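Local coordinates for protein probable oxidoreductase (Mycobacterium abscessus, PDB 4EYE) that probably works as an oxidoreductase of the medium-chain dehydrogenase/reductase superfamily, related to the quinone oxidoreductases, with a substrate that is not established, at residues A[124-129]-A[296-301]; A[63-68]-A[328-333]. All coordinates share one frame; numbering follows the deposited sequence.

Contact 1 of 2, residues A[124-129]-A[296-301]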
# COMPACT_ATOMS: atom_id res chain seq x y z
N ASN A 124 11.76 -8.64 -8.84
CA ASN A 124 11.12 -7.72 -7.89
C ASN A 124 11.37 -6.22 -8.26
O ASN A 124 11.32 -5.33 -7.38
CB ASN A 124 11.66 -8.01 -6.48
CG ASN A 124 11.23 -9.39 -5.95
OD1 ASN A 124 10.90 -10.28 -6.74
ND2 ASN A 124 11.21 -9.56 -4.62
N ILE A 125 11.67 -5.96 -9.53
CA ILE A 125 11.98 -4.62 -10.01
C ILE A 125 10.91 -4.24 -11.02
O ILE A 125 10.57 -5.05 -11.86
CB ILE A 125 13.37 -4.57 -10.69
CG1 ILE A 125 14.49 -4.72 -9.66
CG2 ILE A 125 13.54 -3.28 -11.49
CD1 ILE A 125 14.60 -3.50 -8.71
N LEU A 126 10.40 -3.00 -10.93
CA LEU A 126 9.46 -2.46 -11.90
C LEU A 126 9.92 -1.06 -12.35
O LEU A 126 10.49 -0.29 -11.55
CB LEU A 126 8.05 -2.42 -11.34
CG LEU A 126 7.37 -3.79 -10.96
CD1 LEU A 126 6.23 -3.57 -9.99
CD2 LEU A 126 6.87 -4.66 -12.09
N PRO A 127 9.70 -0.72 -13.64
CA PRO A 127 10.01 0.60 -14.12
C PRO A 127 9.11 1.68 -13.54
O PRO A 127 7.89 1.58 -13.56
CB PRO A 127 9.85 0.49 -15.66
CG PRO A 127 8.91 -0.67 -15.86
CD PRO A 127 9.10 -1.60 -14.67
N THR A 128 9.74 2.75 -13.03
CA THR A 128 9.02 3.85 -12.42
C THR A 128 8.27 4.69 -13.48
O THR A 128 8.89 5.14 -14.43
CB THR A 128 10.00 4.81 -11.69
OG1 THR A 128 10.66 4.09 -10.64
CG2 THR A 128 9.22 6.06 -11.16
N PRO A 129 6.95 4.92 -13.31
CA PRO A 129 6.24 5.72 -14.34
C PRO A 129 6.88 7.10 -14.48
O PRO A 129 7.22 7.75 -13.47
CB PRO A 129 4.84 5.82 -13.78
CG PRO A 129 4.67 4.55 -12.99
CD PRO A 129 6.00 4.29 -12.37
N GLU A 296 0.64 -7.08 -15.65
CA GLU A 296 -0.69 -6.52 -15.87
C GLU A 296 -1.05 -5.45 -14.85
O GLU A 296 -1.66 -4.48 -15.21
CB GLU A 296 -1.78 -7.61 -15.82
CG GLU A 296 -3.08 -7.11 -16.40
CD GLU A 296 -4.26 -8.10 -16.34
OE1 GLU A 296 -5.39 -7.61 -16.02
OE2 GLU A 296 -4.06 -9.28 -16.68
N THR A 297 -0.72 -5.64 -13.58
CA THR A 297 -1.01 -4.63 -12.58
C THR A 297 -0.15 -3.36 -12.84
O THR A 297 -0.65 -2.26 -12.75
CB THR A 297 -0.81 -5.09 -11.13
OG1 THR A 297 0.54 -5.50 -10.94
CG2 THR A 297 -1.75 -6.25 -10.81
N GLN A 298 1.11 -3.54 -13.21
CA GLN A 298 1.98 -2.40 -13.53
C GLN A 298 1.47 -1.62 -14.77
O GLN A 298 1.41 -0.40 -14.75
CB GLN A 298 3.42 -2.86 -13.79
CG GLN A 298 4.41 -1.74 -14.06
CD GLN A 298 4.72 -0.88 -12.84
OE1 GLN A 298 4.28 -1.16 -11.73
NE2 GLN A 298 5.54 0.15 -13.04
N ALA A 299 1.08 -2.35 -15.81
CA ALA A 299 0.52 -1.74 -17.02
C ALA A 299 -0.76 -0.94 -16.70
O ALA A 299 -0.92 0.19 -17.16
CB ALA A 299 0.31 -2.78 -18.13
N GLY A 300 -1.65 -1.52 -15.89
CA GLY A 300 -2.88 -0.86 -15.46
C GLY A 300 -2.60 0.41 -14.68
O GLY A 300 -3.23 1.47 -14.91
N LEU A 301 -1.62 0.34 -13.80
CA LEU A 301 -1.26 1.51 -12.98
C LEU A 301 -0.56 2.60 -13.80
O LEU A 301 -0.82 3.79 -13.60
CB LEU A 301 -0.43 1.12 -11.76
CG LEU A 301 -1.18 0.33 -10.70
CD1 LEU A 301 -0.15 -0.20 -9.68
CD2 LEU A 301 -2.34 1.11 -10.01
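The carboxamide oxygen OE1 of Gln298 takes a weak hydrogen bond from NE2 of His145, on helix 143-154, and CD1 of Leu126 packs against the same oxygen at 3.6 Å. The other end of the amide points at the strand backbone. NE2 of Gln298 comes within 2.8 Å of O of Pro127, yet this does not qualify as a hydrogen bond. The angle CD-NE2...O is about 160°, which places the oxygen almost on the extension of the CD-NE2 bond, between the directions of the two N-H bonds rather than along either. The approach is thus best read as a close polar contact with a favourable sign of charge.

Gln298 reaches this position because its CG is anti to the backbone N (chi1 -177°) while the chain bends at chi2 (70°), bringing the amide across to the strand with NE2 facing Pro127 O. Leu126 comes the other way, so the two side chains run antiparallel alongside each other: CB of Leu126 is 4.0 Å from CD of Gln298. Beyond the amide nitrogen, CD of Pro129 lies 4.2 Å from NE2 of Gln298, and the ring of Pro127 flanks it at 4.3 Å (CD to NE2).

Strand 125-127 is bonded to strand 104-108 through Leu126 and Met106, whereas Thr297 OG1 binds ND1 of His145, the imidazole that also serves Gln298. Leu126 further packs on Leu294 of helix 293-306, an apolar addition to the join. Between the two segments themselves, a single buried glutamine amide, wedged against Leu126, Pro127 and Pro129, carries the strand-helix contact through van der Waals packing and one close, poorly angled polar approach.

Contact 2 of 2, residues A[63-68]-A[328-333]; sequences PDYLMT and DFADGK
Ala330 lies over one face of the Tyr65 ring, its CA 4.2 Å above the ring plane and offset toward the rim. The methyl group makes the closer approach: CB of Ala330 is 3.3 Å from CE1 of Tyr65, 3.4 Å from CZ and 3.6 Å from OH, a tight fit at the hydroxyl-bearing end. Phe329 meets the same residue nearer its backbone, where its ring touches the CB methylene of Tyr65 through CE1 and CD1, an apolar contact with CE1 of Phe329 3.9 Å from CB of Tyr65. In both residues CG is anti to the backbone N (chi1 168° for Tyr65, 177° for Phe329); the Phe329 ring is thereby carried to Tyr65 CB, and the Tyr65 ring is carried over to Ala330.

Neighbouring polar groups are settled locally. Thr68 OG1 donates to O of Tyr65 at 2.7 Å, in the carbonyl plane and on a lone pair, while the Tyr65 hydroxyl has a weak bond with Lys69 NZ. Just past Ala330 the helix closes with a Schellman motif: Gly332 has positive phi (79°), Lys333 N binds O of Asp328 at 3.1 Å, and Gly332 N binds O of Phe329.

Helix 322-330 connects the parallel, mutually paired strands 313-318 and 337-341. Strand 337-341 also pairs with strand 57-59, which leads into helix 62-68. The contact therefore packs the helix of a beta-alpha-beta crossover near the chain's end against an early helix of the GroES-like catalytic domain, an arrangement consistent with the medium-chain dehydrogenase/reductase fold.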
# COMPACT_ATOMS: atom_id res chain seq x y z
N PRO A 63 2.81 -3.55 7.28
CA PRO A 63 3.68 -4.71 7.57
C PRO A 63 5.02 -4.35 8.20
O PRO A 63 5.48 -5.03 9.12
CB PRO A 63 3.87 -5.37 6.21
CG PRO A 63 2.58 -5.07 5.49
CD PRO A 63 2.22 -3.65 5.93
N ASP A 64 5.62 -3.24 7.76
CA ASP A 64 6.89 -2.78 8.33
C ASP A 64 6.74 -2.60 9.81
O ASP A 64 7.53 -3.10 10.61
CB ASP A 64 7.39 -1.43 7.78
CG ASP A 64 7.55 -1.39 6.29
OD1 ASP A 64 7.89 -2.42 5.63
OD2 ASP A 64 7.46 -0.24 5.75
N TYR A 65 5.73 -1.84 10.18
CA TYR A 65 5.43 -1.56 11.58
C TYR A 65 5.17 -2.85 12.41
O TYR A 65 5.72 -3.04 13.50
CB TYR A 65 4.20 -0.64 11.62
CG TYR A 65 3.61 -0.48 13.00
CD1 TYR A 65 4.37 0.01 14.04
CD2 TYR A 65 2.29 -0.81 13.26
CE1 TYR A 65 3.85 0.15 15.31
CE2 TYR A 65 1.76 -0.68 14.54
CZ TYR A 65 2.57 -0.21 15.56
OH TYR A 65 2.08 -0.05 16.84
N LEU A 66 4.35 -3.73 11.86
CA LEU A 66 4.07 -5.02 12.50
C LEU A 66 5.36 -5.79 12.72
O LEU A 66 5.53 -6.42 13.78
CB LEU A 66 3.05 -5.86 11.66
CG LEU A 66 1.61 -5.29 11.51
CD1 LEU A 66 0.60 -6.23 10.81
CD2 LEU A 66 1.04 -4.92 12.90
N MET A 67 6.27 -5.75 11.74
CA MET A 67 7.53 -6.47 11.84
C MET A 67 8.37 -5.93 12.98
O MET A 67 9.00 -6.68 13.69
CB MET A 67 8.31 -6.42 10.52
CG MET A 67 7.70 -7.34 9.51
SD MET A 67 8.60 -7.37 7.93
CE MET A 67 9.85 -8.54 8.32
N THR A 68 8.35 -4.61 13.18
CA THR A 68 9.08 -4.03 14.30
C THR A 68 8.58 -4.50 15.69
O THR A 68 9.32 -4.43 16.67
CB THR A 68 9.12 -2.53 14.26
OG1 THR A 68 7.86 -1.97 14.66
CG2 THR A 68 9.54 -2.06 12.86
N ASP A 328 4.98 7.96 14.53
CA ASP A 328 3.85 8.75 14.00
C ASP A 328 2.88 7.87 13.22
O ASP A 328 1.66 7.97 13.38
CB ASP A 328 4.37 9.86 13.12
CG ASP A 328 5.06 10.96 13.92
OD1 ASP A 328 4.96 10.96 15.17
OD2 ASP A 328 5.69 11.83 13.29
N PHE A 329 3.44 6.98 12.43
CA PHE A 329 2.63 6.03 11.68
C PHE A 329 1.78 5.15 12.61
O PHE A 329 0.59 4.96 12.39
CB PHE A 329 3.52 5.15 10.79
CG PHE A 329 2.76 4.10 10.05
CD1 PHE A 329 2.55 2.84 10.61
CD2 PHE A 329 2.20 4.39 8.83
CE1 PHE A 329 1.80 1.89 9.93
CE2 PHE A 329 1.47 3.45 8.13
CZ PHE A 329 1.27 2.20 8.67
N ALA A 330 2.41 4.61 13.64
CA ALA A 330 1.74 3.79 14.66
C ALA A 330 0.68 4.58 15.46
O ALA A 330 -0.36 4.05 15.78
CB ALA A 330 2.78 3.21 15.61
N ASP A 331 0.96 5.85 15.73
CA ASP A 331 0.04 6.72 16.45
C ASP A 331 -1.13 7.18 15.57
O ASP A 331 -1.97 7.93 16.04
CB ASP A 331 0.74 7.97 16.96
CG ASP A 331 1.78 7.68 18.01
OD1 ASP A 331 1.79 6.58 18.54
OD2 ASP A 331 2.62 8.54 18.26
N GLY A 332 -1.19 6.75 14.31
CA GLY A 332 -2.33 7.08 13.44
C GLY A 332 -2.31 8.47 12.85
O GLY A 332 -3.35 9.02 12.50
N LYS A 333 -1.13 9.07 12.73
CA LYS A 333 -1.02 10.41 12.16
C LYS A 333 -0.90 10.49 10.62
O LYS A 333 -0.96 11.57 10.08
CB LYS A 333 0.16 11.13 12.82
CG LYS A 333 0.01 11.19 14.35
CD LYS A 333 1.17 11.92 15.01
CE LYS A 333 0.89 12.20 16.49
NZ LYS A 333 2.00 13.00 17.03

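Overall arrangement
Contacts 1 and 2 lie on opposite sides of the chain's centre, with their own centres 26 Å apart and their nearest atoms about 13 Å apart, so neither touches the other. In sequence, both segments of contact 1 fall between those of contact 2. Both contacts join an N-terminal part of the chain to a helix that comes after the six-stranded parallel sheet of the probable nucleotide-binding domain: 124-129 meets 296-301, and 63-68 meets 328-333. Contact 1 is buried and lies near a bound MPD, about 5 Å from the Leu126 side chain and probably a crystallisation additive; contact 2 lies at the surface.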